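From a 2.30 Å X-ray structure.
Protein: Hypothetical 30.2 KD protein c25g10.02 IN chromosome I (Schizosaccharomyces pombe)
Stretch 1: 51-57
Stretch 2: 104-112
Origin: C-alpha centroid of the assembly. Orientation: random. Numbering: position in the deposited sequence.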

# COMPACT_ATOMS: atom_id res chain seq x y z
N ASN A 51 -6.34 5.74 -15.65
CA ASN A 51 -5.45 5.66 -16.79
C ASN A 51 -4.28 4.72 -16.52
O ASN A 51 -3.11 5.06 -16.71
CB ASN A 51 -4.92 7.05 -17.19
CG ASN A 51 -4.05 7.68 -16.13
OD1 ASN A 51 -3.34 8.65 -16.40
ND2 ASN A 51 -4.11 7.16 -14.92
N PHE A 52 -4.62 3.52 -16.04
CA PHE A 52 -3.62 2.50 -15.76
C PHE A 52 -3.04 2.13 -17.11
O PHE A 52 -3.78 1.84 -18.05
CB PHE A 52 -4.30 1.28 -15.13
CG PHE A 52 -3.36 0.15 -14.80
CD1 PHE A 52 -2.62 0.16 -13.63
CD2 PHE A 52 -3.22 -0.93 -15.67
CE1 PHE A 52 -1.75 -0.90 -13.32
CE2 PHE A 52 -2.36 -1.98 -15.38
CZ PHE A 52 -1.63 -1.97 -14.20
N SER A 53 -1.72 2.15 -17.23
CA SER A 53 -1.10 1.80 -18.49
C SER A 53 -0.05 0.72 -18.28
O SER A 53 0.60 0.67 -17.25
CB SER A 53 -0.45 3.03 -19.13
OG SER A 53 0.08 2.71 -20.40
N TYR A 54 0.11 -0.15 -19.27
CA TYR A 54 1.08 -1.23 -19.19
C TYR A 54 1.62 -1.58 -20.57
O TYR A 54 0.94 -1.38 -21.58
CB TYR A 54 0.45 -2.47 -18.55
CG TYR A 54 -0.59 -3.15 -19.42
CD1 TYR A 54 -0.20 -4.05 -20.41
CD2 TYR A 54 -1.95 -2.89 -19.26
CE1 TYR A 54 -1.14 -4.66 -21.23
CE2 TYR A 54 -2.90 -3.50 -20.07
CZ TYR A 54 -2.49 -4.39 -21.06
OH TYR A 54 -3.41 -5.00 -21.88
N CYS A 55 2.84 -2.09 -20.60
CA CYS A 55 3.48 -2.50 -21.84
C CYS A 55 4.23 -3.79 -21.51
O CYS A 55 5.10 -3.81 -20.64
CB CYS A 55 4.47 -1.43 -22.33
SG CYS A 55 5.15 -1.72 -24.01
N PHE A 56 3.87 -4.87 -22.19
CA PHE A 56 4.50 -6.17 -21.96
C PHE A 56 5.38 -6.44 -23.17
O PHE A 56 4.89 -6.52 -24.30
CB PHE A 56 3.41 -7.24 -21.81
CG PHE A 56 3.94 -8.60 -21.43
CD1 PHE A 56 4.81 -8.76 -20.36
CD2 PHE A 56 3.53 -9.74 -22.12
CE1 PHE A 56 5.27 -10.02 -19.98
CE2 PHE A 56 3.99 -11.01 -21.76
CZ PHE A 56 4.86 -11.14 -20.68
N ALA A 57 6.69 -6.55 -22.94
CA ALA A 57 7.63 -6.76 -24.04
C ALA A 57 8.80 -7.68 -23.71
O ALA A 57 9.00 -8.07 -22.56
CB ALA A 57 8.15 -5.42 -24.50
N THR A 104 -4.96 -10.63 -12.26
CA THR A 104 -5.18 -10.48 -13.69
C THR A 104 -3.89 -10.28 -14.48
O THR A 104 -3.76 -10.80 -15.58
CB THR A 104 -6.14 -9.31 -13.99
OG1 THR A 104 -7.35 -9.49 -13.24
CG2 THR A 104 -6.48 -9.27 -15.47
N LEU A 105 -2.95 -9.54 -13.91
CA LEU A 105 -1.68 -9.30 -14.61
C LEU A 105 -0.78 -10.55 -14.61
O LEU A 105 -0.05 -10.79 -15.58
CB LEU A 105 -0.93 -8.12 -13.98
CG LEU A 105 -1.61 -6.74 -13.98
CD1 LEU A 105 -0.73 -5.75 -13.23
CD2 LEU A 105 -1.87 -6.26 -15.40
N HIS A 106 -0.84 -11.34 -13.55
CA HIS A 106 -0.02 -12.55 -13.45
C HIS A 106 -0.54 -13.67 -14.34
O HIS A 106 0.23 -14.38 -14.98
CB HIS A 106 0.05 -13.05 -12.01
CG HIS A 106 1.07 -12.33 -11.17
ND1 HIS A 106 2.42 -12.48 -11.36
CD2 HIS A 106 0.92 -11.43 -10.17
CE1 HIS A 106 3.07 -11.70 -10.51
NE2 HIS A 106 2.18 -11.05 -9.78
N GLU A 107 -1.86 -13.82 -14.37
CA GLU A 107 -2.50 -14.87 -15.16
C GLU A 107 -2.48 -14.57 -16.65
O GLU A 107 -2.41 -15.48 -17.47
CB GLU A 107 -3.94 -15.06 -14.69
N LYS A 108 -2.55 -13.29 -16.99
CA LYS A 108 -2.58 -12.88 -18.38
C LYS A 108 -1.21 -12.72 -19.03
O LYS A 108 -1.05 -12.96 -20.23
CB LYS A 108 -3.37 -11.57 -18.51
CG LYS A 108 -3.53 -11.07 -19.93
CD LYS A 108 -4.51 -9.91 -20.00
CE LYS A 108 -4.67 -9.43 -21.43
NZ LYS A 108 -5.72 -8.37 -21.56
N PHE A 109 -0.21 -12.33 -18.24
CA PHE A 109 1.12 -12.11 -18.78
C PHE A 109 2.20 -13.01 -18.21
O PHE A 109 3.20 -13.28 -18.88
CB PHE A 109 1.50 -10.64 -18.58
CG PHE A 109 0.51 -9.68 -19.15
CD1 PHE A 109 0.04 -8.61 -18.40
CD2 PHE A 109 0.01 -9.85 -20.44
CE1 PHE A 109 -0.90 -7.73 -18.91
CE2 PHE A 109 -0.93 -8.98 -20.97
CZ PHE A 109 -1.39 -7.91 -20.20
N ASN A 110 2.01 -13.48 -16.98
CA ASN A 110 3.00 -14.34 -16.34
C ASN A 110 4.39 -13.76 -16.62
O ASN A 110 5.21 -14.38 -17.31
CB ASN A 110 2.90 -15.75 -16.93
CG ASN A 110 3.35 -16.81 -15.95
OD1 ASN A 110 2.72 -17.01 -14.91
ND2 ASN A 110 4.44 -17.49 -16.27
N PRO A 111 4.68 -12.56 -16.09
CA PRO A 111 5.96 -11.87 -16.28
C PRO A 111 7.17 -12.42 -15.53
O PRO A 111 7.04 -13.07 -14.49
CB PRO A 111 5.66 -10.44 -15.84
CG PRO A 111 4.15 -10.34 -15.90
CD PRO A 111 3.73 -11.68 -15.39
N HIS A 112 8.35 -12.14 -16.08
CA HIS A 112 9.60 -12.54 -15.46
C HIS A 112 10.06 -11.31 -14.68
O HIS A 112 10.77 -11.41 -13.68
CB HIS A 112 10.66 -12.87 -16.52
CG HIS A 112 10.40 -14.15 -17.25
ND1 HIS A 112 9.70 -15.20 -16.70
CD2 HIS A 112 10.80 -14.57 -18.48
CE1 HIS A 112 9.67 -16.21 -17.55
NE2 HIS A 112 10.33 -15.85 -18.64

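Strand 52-57 lies against the last turns of helix 104-109, their N-to-C directions 29° apart and their axes 11.6 Å apart at closest approach. No hydrogen bond links the two stretches; the contact, which buries 324 Å² summed over both sides, is made almost wholly by apolar and aromatic side chains. Alternation along the strand sets the pattern: Phe52, Tyr54 and Phe56 point toward the helix, while Cys55 points away and Ser53 and Ala57 stay out of reach. Phe52, with chi1 in t, extends its ring until CZ lies 4.0 Å from CD1 of Leu105, a plain van der Waals contact between two buried hydrocarbon groups. Tyr54 adopts the p rotamer and meets Phe109, its CE1 3.4 Å from Phe109 CZ. The two rings are oblique, centroids 5.2 Å apart and planes at 44°, with Phe109 CE1 over one face of the tyrosine. The tyrosine OH is 4.1 Å from NZ of Lys108, too far for a hydrogen bond; the lysine chain, all t, reaches this point although its CA-to-CB bond points sideways. Phe56 makes the most intimate contact, where the backbones also draw nearer: its CA is 7.5 Å from that of Phe109, against 9.7 Å between the CA atoms of Tyr54 and Leu105. Phe109 CB sits 3.9 Å from the centroid of the Phe56 ring and only 6° off its normal, a CH-pi contact, and Phe56 CB in turn lies over a face of the Phe109 ring. The ring planes are 31° apart, with CD2 of Phe56 3.9 Å from CD2 of Phe109. Phe56 CZ also comes within 3.3 Å of the Phe109 backbone O. Beyond the helix, Asn110 takes positive phi, and Pro111 follows, its CB 4.2 Å from Phe56 CE1, adding a last apolar contact to this ring.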